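Side-chain contacts in molybdopterin converting factor, subunit 1 (MoaD) (Helicobacter pylori, PDB 3RPF), which probably carries the sulfur, as a C-terminal thiocarboxylate, that molybdopterin synthase uses to build the dithiolene of molybdopterin: residues 3-8 with 28-33; 9-14 with 67-72; 42-45 with 50-53. All coordinates share one frame; numbering follows the deposited sequence. Where two conformers were deposited one is given.

Contact 1: 3-8 with 28-33; sequences VEVRFF and AILQEK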
ATOM      1  N   VAL D   3      -0.495  16.621  41.594  1.00 58.89           N
ATOM      2  CA  VAL D   3      -0.439  15.825  40.363  1.00 58.49           C
ATOM      3  C   VAL D   3      -1.555  14.791  40.267  1.00 55.88           C
ATOM      4  O   VAL D   3      -1.992  14.240  41.280  1.00 55.33           O
ATOM      5  CB  VAL D   3       0.906  15.085  40.230  1.00 62.28           C
ATOM      6  CG1 VAL D   3       2.051  16.080  40.287  1.00 67.46           C
ATOM      7  CG2 VAL D   3       1.052  14.063  41.333  1.00 61.11           C
ATOM      8  N   GLU D   4      -2.014  14.521  39.052  1.00 47.83           N
ATOM      9  CA  GLU D   4      -2.881  13.371  38.826  1.00 54.71           C
ATOM     10  C   GLU D   4      -2.094  12.266  38.111  1.00 55.73           C
ATOM     11  O   GLU D   4      -1.201  12.549  37.310  1.00 57.34           O
ATOM     12  CB  GLU D   4      -4.116  13.759  38.007  1.00 55.45           C
ATOM     13  CG  GLU D   4      -5.107  12.610  37.829  1.00 56.35           C
ATOM     14  CD  GLU D   4      -6.313  12.999  36.990  1.00 62.40           C
ATOM     15  OE1 GLU D   4      -7.406  12.419  37.194  1.00 61.18           O
ATOM     16  OE2 GLU D   4      -6.162  13.877  36.117  1.00 57.31           O
ATOM     17  N   VAL D   5      -2.412  11.017  38.431  1.00 44.28           N
ATOM     18  CA  VAL D   5      -1.772   9.863  37.813  1.00 43.65           C
ATOM     19  C   VAL D   5      -2.844   9.050  37.101  1.00 51.51           C
ATOM     20  O   VAL D   5      -3.812   8.620  37.727  1.00 49.15           O
ATOM     21  CB  VAL D   5      -1.090   8.965  38.866  1.00 57.32           C
ATOM     22  CG1 VAL D   5      -0.351   7.820  38.201  1.00 52.96           C
ATOM     23  CG2 VAL D   5      -0.143   9.784  39.748  1.00 52.30           C
ATOM     24  N   ARG D   6      -2.690   8.848  35.791  1.00 51.07           N
ATOM     25  CA  ARG D   6      -3.665   8.066  35.031  1.00 43.65           C
ATOM     26  C   ARG D   6      -3.022   6.797  34.501  1.00 44.82           C
ATOM     27  O   ARG D   6      -1.826   6.772  34.213  1.00 50.58           O
ATOM     28  CB  ARG D   6      -4.253   8.892  33.887  1.00 46.28           C
ATOM     29  CG  ARG D   6      -4.730  10.293  34.296  1.00 44.46           C
ATOM     30  CD  ARG D   6      -5.369  11.027  33.120  1.00 47.39           C
ATOM     31  NE  ARG D   6      -4.462  11.117  31.972  1.00 46.31           N
ATOM     32  CZ  ARG D   6      -4.827  11.528  30.757  1.00 53.02           C
ATOM     33  NH1 ARG D   6      -6.085  11.884  30.519  1.00 54.55           N
ATOM     34  NH2 ARG D   6      -3.935  11.581  29.774  1.00 47.68           N
ATOM     35  N   PHE D   7      -3.817   5.740  34.374  1.00 47.41           N
ATOM     36  CA  PHE D   7      -3.303   4.444  33.942  1.00 42.31           C
ATOM     37  C   PHE D   7      -4.051   3.973  32.696  1.00 42.96           C
ATOM     38  O   PHE D   7      -5.257   3.743  32.743  1.00 46.57           O
ATOM     39  CB  PHE D   7      -3.446   3.426  35.078  1.00 43.30           C
ATOM     40  CG  PHE D   7      -2.807   3.872  36.376  1.00 49.15           C
ATOM     41  CD1 PHE D   7      -1.437   3.756  36.558  1.00 52.47           C
ATOM     42  CD2 PHE D   7      -3.571   4.410  37.398  1.00 51.51           C
ATOM     43  CE1 PHE D   7      -0.837   4.161  37.729  1.00 53.23           C
ATOM     44  CE2 PHE D   7      -2.974   4.826  38.591  1.00 56.30           C
ATOM     45  CZ  PHE D   7      -1.603   4.698  38.756  1.00 57.37           C
ATOM     46  N   PHE D   8      -3.333   3.844  31.599  1.00 41.20           N
ATOM     47  CA  PHE D   8      -3.936   3.508  30.328  1.00 43.08           C
ATOM     48  C   PHE D   8      -3.927   2.025  29.989  1.00 44.64           C
ATOM     49  O   PHE D   8      -3.155   1.255  30.533  1.00 43.03           O
ATOM     50  CB  PHE D   8      -3.278   4.317  29.215  1.00 41.01           C
ATOM     51  CG  PHE D   8      -3.814   5.704  29.088  1.00 38.26           C
ATOM     52  CD1 PHE D   8      -4.958   5.945  28.372  1.00 45.40           C
ATOM     53  CD2 PHE D   8      -3.181   6.762  29.697  1.00 43.70           C
ATOM     54  CE1 PHE D   8      -5.449   7.208  28.251  1.00 45.58           C
ATOM     55  CE2 PHE D   8      -3.667   8.032  29.577  1.00 49.95           C
ATOM     56  CZ  PHE D   8      -4.807   8.253  28.852  1.00 50.95           C
ATOM     57  N   ALA D  28       8.989   6.413  43.846  1.00 81.72           N
ATOM     58  CA  ALA D  28       8.937   5.650  45.100  1.00 78.31           C
ATOM     59  C   ALA D  28       7.521   5.290  45.583  1.00 78.45           C
ATOM     60  O   ALA D  28       7.288   4.181  46.070  1.00 82.77           O
ATOM     61  CB  ALA D  28       9.715   6.369  46.206  1.00 80.12           C
ATOM     62  N   ILE D  29       6.584   6.225  45.454  1.00 76.39           N
ATOM     63  CA  ILE D  29       5.198   5.977  45.856  1.00 77.86           C
ATOM     64  C   ILE D  29       4.463   4.986  44.941  1.00 72.97           C
ATOM     65  O   ILE D  29       3.696   4.147  45.415  1.00 67.33           O
ATOM     66  CB  ILE D  29       4.401   7.295  45.979  1.00 83.97           C
ATOM     67  CG1 ILE D  29       3.040   7.191  45.283  1.00 86.34           C
ATOM     68  CG2 ILE D  29       5.198   8.442  45.400  1.00 85.66           C
ATOM     69  CD1 ILE D  29       2.171   8.433  45.457  1.00 89.00           C
ATOM     70  N   LEU D  30       4.696   5.073  43.635  1.00 63.99           N
ATOM     71  CA  LEU D  30       4.081   4.110  42.729  1.00 66.76           C
ATOM     72  C   LEU D  30       4.764   2.757  42.900  1.00 69.11           C
ATOM     73  O   LEU D  30       4.161   1.712  42.653  1.00 70.60           O
ATOM     74  CB  LEU D  30       4.174   4.566  41.269  1.00 67.67           C
ATOM     75  CG  LEU D  30       3.328   5.766  40.840  1.00 67.56           C
ATOM     76  CD1 LEU D  30       3.369   5.903  39.319  1.00 67.12           C
ATOM     77  CD2 LEU D  30       1.887   5.648  41.331  1.00 64.60           C
ATOM     78  N   GLN D  31       6.027   2.790  43.321  1.00 75.89           N
ATOM     79  CA  GLN D  31       6.814   1.574  43.501  1.00 82.43           C
ATOM     80  C   GLN D  31       6.371   0.770  44.715  1.00 81.68           C
ATOM     81  O   GLN D  31       6.810  -0.366  44.897  1.00 79.25           O
ATOM     82  CB  GLN D  31       8.310   1.904  43.607  1.00 88.60           C
ATOM     83  CG  GLN D  31       8.944   2.335  42.285  1.00 93.51           C
ATOM     84  CD  GLN D  31      10.457   2.241  42.299  1.00 99.32           C
ATOM     85  OE1 GLN D  31      11.032   1.375  42.958  1.00103.50           O
ATOM     86  NE2 GLN D  31      11.110   3.126  41.559  1.00 99.83           N
ATOM     87  N   GLU D  32       5.502   1.363  45.534  1.00 82.39           N
ATOM     88  CA  GLU D  32       4.978   0.703  46.736  1.00 83.98           C
ATOM     89  C   GLU D  32       3.533   0.220  46.556  1.00 82.54           C
ATOM     90  O   GLU D  32       3.023  -0.543  47.382  1.00 71.77           O
ATOM     91  CB  GLU D  32       5.087   1.617  47.959  1.00 85.49           C
ATOM     92  N   LYS D  33       2.879   0.654  45.480  1.00 86.56           N
ATOM     93  CA  LYS D  33       1.565   0.111  45.134  1.00 88.06           C
ATOM     94  C   LYS D  33       1.739  -1.224  44.404  1.00 93.73           C
ATOM     95  O   LYS D  33       2.420  -1.294  43.377  1.00100.58           O
ATOM     96  CB  LYS D  33       0.778   1.096  44.270  1.00 20.00           C
TER
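In the ubiquitin-like beta-grasp fold of this ThiS-family protein, a short helix lies over one face of the sheet. Here L30, from helix 27-30, meets V5 and F7 of strand 4-7. These two alternate residues point to the helix side. The backbones stay well apart, with the CA atoms of V5 and L30 separated by 9.6 Å. The side chains bridge the distance, and the contact is small: 92 Å² is buried over both segments.

L30 forks over the strand. Its chain is extended beyond CB: CD1 is anti to CA (chi2 -170°), which points it at V5 and leaves CD2 for F7. CD1 of L30 lies 4.3 Å from CG1 of V5, methyl to methyl. The V5 branch that does this is the one anti to its backbone N (chi1 -176°). CD2 of L30 comes to the far end of the F7 ring, 4.4 Å from CZ. It approaches at the edge, near the ring plane, and does not lie over a face. The same CZ of F7 sits 3.4 Å from CG1 of V5, so the three side chains form a continuous apolar layer. L67 of strand 64-68 touches both V5 and F7 from the neighbouring strand.

K33 N donates to L30 O over 3.3 Å. L147 of the neighbouring molybdopterin synthase catalytic subunit also packs on L30.

R6 lies on the other face of strand 4-7, where its NH2 bonds to S66 OG. F8 CZ stands over one face of the R6 guanidinium, offset toward the rim, and R6 NH2 lies in the F8 ring plane, 3.6 Å from CZ.

Contact 2: 9-14 with 67-72; sequences GPIKEE and LLPPVC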
ATOM      1  N   GLY D   9      -4.802   1.649  29.077  1.00 45.00           N
ATOM      2  CA  GLY D   9      -4.870   0.284  28.612  1.00 41.85           C
ATOM      3  C   GLY D   9      -5.168  -0.765  29.652  1.00 43.27           C
ATOM      4  O   GLY D   9      -6.094  -0.629  30.425  1.00 45.19           O
ATOM      5  N   PRO D  10      -4.370  -1.818  29.661  1.00 49.34           N
ATOM      6  CA  PRO D  10      -4.590  -2.986  30.520  1.00 49.15           C
ATOM      7  C   PRO D  10      -4.499  -2.721  32.022  1.00 47.13           C
ATOM      8  O   PRO D  10      -5.050  -3.500  32.789  1.00 50.51           O
ATOM      9  CB  PRO D  10      -3.492  -3.957  30.076  1.00 43.37           C
ATOM     10  CG  PRO D  10      -2.507  -3.127  29.370  1.00 44.65           C
ATOM     11  CD  PRO D  10      -3.290  -2.058  28.707  1.00 45.12           C
ATOM     12  N   ILE D  11      -3.795  -1.676  32.438  1.00 43.88           N
ATOM     13  CA  ILE D  11      -3.617  -1.453  33.858  1.00 44.06           C
ATOM     14  C   ILE D  11      -4.960  -1.336  34.553  1.00 44.30           C
ATOM     15  O   ILE D  11      -5.857  -0.673  34.082  1.00 45.81           O
ATOM     16  CB  ILE D  11      -2.848  -0.191  34.126  1.00 44.55           C
ATOM     17  CG1 ILE D  11      -1.449  -0.298  33.551  1.00 49.03           C
ATOM     18  CG2 ILE D  11      -2.770   0.043  35.602  1.00 44.76           C
ATOM     19  CD1 ILE D  11      -0.753   0.993  33.494  1.00 54.01           C
ATOM     20  N   LYS D  12      -5.113  -2.116  35.612  1.00 54.25           N
ATOM     21  CA  LYS D  12      -6.302  -2.133  36.459  1.00 57.82           C
ATOM     22  C   LYS D  12      -6.558  -0.942  37.404  1.00 58.10           C
ATOM     23  O   LYS D  12      -7.682  -0.534  37.619  1.00 61.79           O
ATOM     24  CB  LYS D  12      -6.403  -3.472  37.187  1.00 67.72           C
ATOM     25  CG  LYS D  12      -6.761  -4.614  36.272  1.00 75.15           C
ATOM     26  CD  LYS D  12      -8.172  -4.472  35.737  1.00 76.92           C
ATOM     27  CE  LYS D  12      -8.694  -5.780  35.167  1.00 79.57           C
ATOM     28  NZ  LYS D  12      -7.656  -6.834  35.140  1.00 81.89           N
ATOM     29  N   GLU D  13      -5.503  -0.427  37.998  1.00 53.55           N
ATOM     30  CA  GLU D  13      -5.624   0.668  38.957  1.00 50.55           C
ATOM     31  C   GLU D  13      -6.475   1.838  38.454  1.00 53.08           C
ATOM     32  O   GLU D  13      -6.407   2.211  37.284  1.00 57.53           O
ATOM     33  CB  GLU D  13      -4.240   1.189  39.346  1.00 55.58           C
ATOM     34  CG  GLU D  13      -4.279   2.400  40.281  1.00 63.63           C
ATOM     35  CD  GLU D  13      -4.733   2.048  41.695  1.00 77.72           C
ATOM     36  OE1 GLU D  13      -4.692   0.849  42.046  1.00 76.60           O
ATOM     37  OE2 GLU D  13      -5.121   2.971  42.457  1.00 78.04           O
ATOM     38  N   GLU D  14      -7.271   2.417  39.349  1.00 51.10           N
ATOM     39  CA  GLU D  14      -8.027   3.627  39.038  1.00 55.61           C
ATOM     40  C   GLU D  14      -7.120   4.852  39.146  1.00 56.20           C
ATOM     41  O   GLU D  14      -6.225   4.890  39.992  1.00 53.48           O
ATOM     42  CB  GLU D  14      -9.217   3.782  39.999  1.00 55.78           C
ATOM     43  N   LEU D  67       0.709   6.638  32.547  1.00 46.69           N
ATOM     44  CA  LEU D  67       1.449   5.389  32.371  1.00 46.59           C
ATOM     45  C   LEU D  67       0.949   4.638  31.139  1.00 49.98           C
ATOM     46  O   LEU D  67      -0.251   4.366  31.013  1.00 45.73           O
ATOM     47  CB  LEU D  67       1.318   4.499  33.610  1.00 48.83           C
ATOM     48  CG  LEU D  67       2.244   4.768  34.802  1.00 53.75           C
ATOM     49  CD1 LEU D  67       1.618   5.771  35.766  1.00 56.18           C
ATOM     50  CD2 LEU D  67       2.602   3.475  35.531  1.00 51.40           C
ATOM     51  N   LEU D  68       1.880   4.283  30.253  1.00 42.95           N
ATOM     52  CA  LEU D  68       1.557   3.675  28.966  1.00 38.47           C
ATOM     53  C   LEU D  68       2.248   2.322  28.798  1.00 42.74           C
ATOM     54  O   LEU D  68       3.460   2.260  28.577  1.00 47.42           O
ATOM     55  CB  LEU D  68       1.982   4.609  27.826  1.00 39.91           C
ATOM     56  CG  LEU D  68       1.622   6.085  28.005  1.00 48.98           C
ATOM     57  CD1 LEU D  68       2.000   6.892  26.776  1.00 51.45           C
ATOM     58  CD2 LEU D  68       0.145   6.238  28.299  1.00 51.81           C
ATOM     59  N   PRO D  69       1.476   1.231  28.910  1.00 40.30           N
ATOM     60  CA  PRO D  69       1.954  -0.142  28.723  1.00 41.57           C
ATOM     61  C   PRO D  69       2.261  -0.391  27.247  1.00 38.44           C
ATOM     62  O   PRO D  69       1.846   0.407  26.408  1.00 33.16           O
ATOM     63  CB  PRO D  69       0.747  -0.991  29.141  1.00 46.38           C
ATOM     64  CG  PRO D  69      -0.179  -0.061  29.863  1.00 45.34           C
ATOM     65  CD  PRO D  69       0.045   1.273  29.253  1.00 43.89           C
ATOM     66  N   PRO D  70       2.974  -1.482  26.930  1.00 38.18           N
ATOM     67  CA  PRO D  70       3.276  -1.782  25.523  1.00 36.65           C
ATOM     68  C   PRO D  70       2.013  -1.767  24.637  1.00 36.97           C
ATOM     69  O   PRO D  70       0.956  -2.248  25.063  1.00 38.38           O
ATOM     70  CB  PRO D  70       3.875  -3.189  25.587  1.00 40.56           C
ATOM     71  CG  PRO D  70       4.451  -3.287  26.978  1.00 42.90           C
ATOM     72  CD  PRO D  70       3.547  -2.475  27.860  1.00 35.19           C
ATOM     73  N   VAL D  71       2.146  -1.258  23.414  1.00 37.21           N
ATOM     74  CA  VAL D  71       1.010  -0.962  22.532  1.00 31.01           C
ATOM     75  C   VAL D  71       0.860  -1.984  21.410  1.00 31.39           C
ATOM     76  O   VAL D  71       1.782  -2.765  21.147  1.00 33.91           O
ATOM     77  CB  VAL D  71       1.168   0.436  21.901  1.00 34.03           C
ATOM     78  CG1 VAL D  71       1.314   1.500  22.992  1.00 35.53           C
ATOM     79  CG2 VAL D  71       2.374   0.463  20.974  1.00 30.65           C
ATOM     80  N   CYS D  72      -0.291  -1.994  20.738  1.00 32.62           N
ATOM     81  CA  CYS D  72      -0.446  -2.884  19.573  1.00 31.09           C
ATOM     82  C   CYS D  72      -1.585  -2.479  18.635  1.00 47.90           C
ATOM     83  O   CYS D  72      -2.521  -3.245  18.415  1.00 52.92           O
ATOM     84  CB  CYS D  72      -0.634  -4.327  20.022  1.00 31.57           C
ATOM     85  SG  CYS D  72      -0.375  -5.560  18.700  1.00 52.77           S
TER
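L67 meets I11 first, at the end of strand 64-68. CD1 of I11 lies 4.1 Å from CB of L67, and the two side chains meet nearly perpendicular.

P69 follows and is the main partner. Its CG is 3.8 Å from CD1 of I11. I11 reaches it through an extended chain (chi2 166°), which carries CD1 to both L67 and P69. On P10, ring meets ring. CG of P10 is 3.9 Å from CB of P69, and CD of P10 is 3.9 Å from CG of P69. The rings lie alongside each other, running opposite ways. W39 packs on P10, I11 and P69 alike.

From P69 O onward the backbone bonds to the catalytic subunit. P69 O accepts from W122 NE1 of that subunit, P70 O bonds to its Y133 OH, and V71 and C72 make backbone bonds to it. Side chains of the tail pack on it too, V71 on its I121 and C72 on its K123.

The contact between 9-14 and 67-72 is wholly apolar, carbon against carbon, so fit of shape holds it. The tail beyond meets the partner protein through both backbone bonds and side-chain packing. This is consistent with a C-terminus presented to an active site.

Contact 3: 42-45 with 50-53; sequences VCAI and HLID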
ATOM      1  N   VAL D  42       7.824  -1.991  32.316  1.00 62.52           N
ATOM      2  CA  VAL D  42       7.549  -1.967  30.870  1.00 61.17           C
ATOM      3  C   VAL D  42       6.777  -0.729  30.395  1.00 61.27           C
ATOM      4  O   VAL D  42       6.601  -0.528  29.192  1.00 62.59           O
ATOM      5  CB  VAL D  42       6.760  -3.216  30.435  1.00 60.29           C
ATOM      6  CG1 VAL D  42       7.511  -4.484  30.818  1.00 63.71           C
ATOM      7  CG2 VAL D  42       5.371  -3.204  31.063  1.00 58.74           C
ATOM      8  N   CYS D  43       6.321   0.093  31.341  1.00 60.82           N
ATOM      9  CA  CYS D  43       5.528   1.282  31.024  1.00 54.98           C
ATOM     10  C   CYS D  43       6.374   2.513  30.683  1.00 55.34           C
ATOM     11  O   CYS D  43       7.330   2.835  31.391  1.00 52.67           O
ATOM     12  CB  CYS D  43       4.601   1.630  32.198  1.00 50.52           C
ATOM     13  SG  CYS D  43       3.081   0.649  32.291  1.00 57.80           S
ATOM     14  N   ALA D  44       6.008   3.197  29.600  1.00 48.94           N
ATOM     15  CA  ALA D  44       6.554   4.520  29.289  1.00 45.08           C
ATOM     16  C   ALA D  44       5.676   5.567  29.968  1.00 50.97           C
ATOM     17  O   ALA D  44       4.562   5.250  30.400  1.00 55.04           O
ATOM     18  CB  ALA D  44       6.584   4.749  27.777  1.00 46.61           C
ATOM     19  N   ILE D  45       6.155   6.807  30.075  1.00 50.31           N
ATOM     20  CA  ILE D  45       5.426   7.851  30.803  0.67 48.95           C
ATOM     21  C   ILE D  45       5.243   9.133  29.986  1.00 52.86           C
ATOM     22  O   ILE D  45       6.202   9.630  29.378  1.00 53.08           O
ATOM     23  CB  ILE D  45       6.137   8.248  32.129  0.67 54.88           C
ATOM     24  CG1 ILE D  45       6.640   7.019  32.904  0.67 51.95           C
ATOM     25  CG2 ILE D  45       5.216   9.096  33.001  0.67 55.42           C
ATOM     26  CD1 ILE D  45       5.552   6.142  33.481  0.67 43.96           C
ATOM     27  N   HIS D  50       2.682  14.284  26.804  1.00 56.13           N
ATOM     28  CA  HIS D  50       3.954  14.246  26.077  1.00 60.46           C
ATOM     29  C   HIS D  50       4.942  13.250  26.683  1.00 60.17           C
ATOM     30  O   HIS D  50       5.303  13.347  27.860  1.00 57.99           O
ATOM     31  CB  HIS D  50       4.588  15.637  26.022  1.00 68.36           C
ATOM     32  CG  HIS D  50       3.727  16.663  25.353  1.00 78.79           C
ATOM     33  ND1 HIS D  50       3.078  16.424  24.162  1.00 81.67           N
ATOM     34  CD2 HIS D  50       3.413  17.931  25.707  1.00 84.34           C
ATOM     35  CE1 HIS D  50       2.399  17.502  23.808  1.00 83.68           C
ATOM     36  NE2 HIS D  50       2.588  18.430  24.728  1.00 87.29           N
ATOM     37  N   LEU D  51       5.419  12.318  25.873  1.00 56.89           N
ATOM     38  CA  LEU D  51       6.325  11.284  26.339  1.00 59.18           C
ATOM     39  C   LEU D  51       7.616  11.867  26.878  1.00 63.35           C
ATOM     40  O   LEU D  51       8.210  12.721  26.254  1.00 64.83           O
ATOM     41  CB  LEU D  51       6.669  10.350  25.175  1.00 53.80           C
ATOM     42  CG  LEU D  51       6.471   8.832  25.244  1.00 55.57           C
ATOM     43  CD1 LEU D  51       5.102   8.465  25.734  1.00 52.75           C
ATOM     44  CD2 LEU D  51       6.705   8.221  23.890  1.00 49.44           C
ATOM     45  N   ILE D  52       8.071  11.374  28.022  1.00 79.16           N
ATOM     46  CA  ILE D  52       9.378  11.770  28.562  1.00 78.65           C
ATOM     47  C   ILE D  52      10.277  10.547  28.769  1.00 79.67           C
ATOM     48  O   ILE D  52       9.804   9.409  28.722  1.00 85.80           O
ATOM     49  CB  ILE D  52       9.251  12.527  29.891  1.00 75.77           C
ATOM     50  CG1 ILE D  52       8.622  11.632  30.958  1.00 77.70           C
ATOM     51  CG2 ILE D  52       8.453  13.813  29.704  1.00 75.28           C
ATOM     52  CD1 ILE D  52       7.593  12.339  31.802  1.00 80.99           C
ATOM     53  N   ASP D  53      11.569  10.782  28.994  1.00 71.47           N
ATOM     54  CA  ASP D  53      12.527   9.690  29.132  1.00 70.80           C
ATOM     55  C   ASP D  53      13.623  10.032  30.133  1.00 75.74           C
ATOM     56  O   ASP D  53      14.736   9.515  30.047  1.00 77.81           O
ATOM     57  CB  ASP D  53      13.148   9.342  27.774  1.00 71.50           C
TER
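I52 N donates to I45 O over 2.9 Å, a nearly straight bond (170° at the hydrogen). The donor stands almost along the C=O axis. L51 adds a CA-H...O contact to the same oxygen, with CA 3.5 Å from I45 O. CG1 of I52 also packs 3.5 Å from I45 O. That methylene lies between the backbone N and the carbonyl carbon (chi1 63°), which brings it close to the oxygen.

Apolar tips meet on two sides of this bond. CD1 of I52 lies 4.2 Å from CG2 of I45, but this touch is doubtful because I45 has a second conformer. On the other side, CD1 of L51 reaches A44 CB at 4.5 Å, a looser touch. The contact buries I52 O, which has no partner in the model, though the chain just beyond is not modelled.

Further out, I45 rests on I65 and L67, and L51 rests on L68. L146 of the catalytic subunit packs on both I45 and I52, and its L141 packs on A44. The segments belong to a beta hairpin whose outer strand, 51-52, is short and weakly bonded. Strand 44-47 lies between strands 64-68 and 51-52, and A44 bonds through its backbone to L68 on one side.

In the fold
All three contacts reach one mixed sheet, ordered 4-7, 64-68, 44-47, 51-52. They lie about 12 to 13 Å apart between centres. Contact 1 places the helix against strand 4-7. Contact 2 takes up the loop that follows this strand and the exit of strand 64-68, and its segments alternate with those of contact 1 along the chain. R6 O to L67 N, at 3.0 Å, probably joins them by a hydrogen bond. Contact 3 falls between the two segments of contact 2 in sequence and meets it through L68 and A44. Contacts 1 and 3 do not touch. Together they frame the strand from which the C-terminal tail runs into the catalytic subunit.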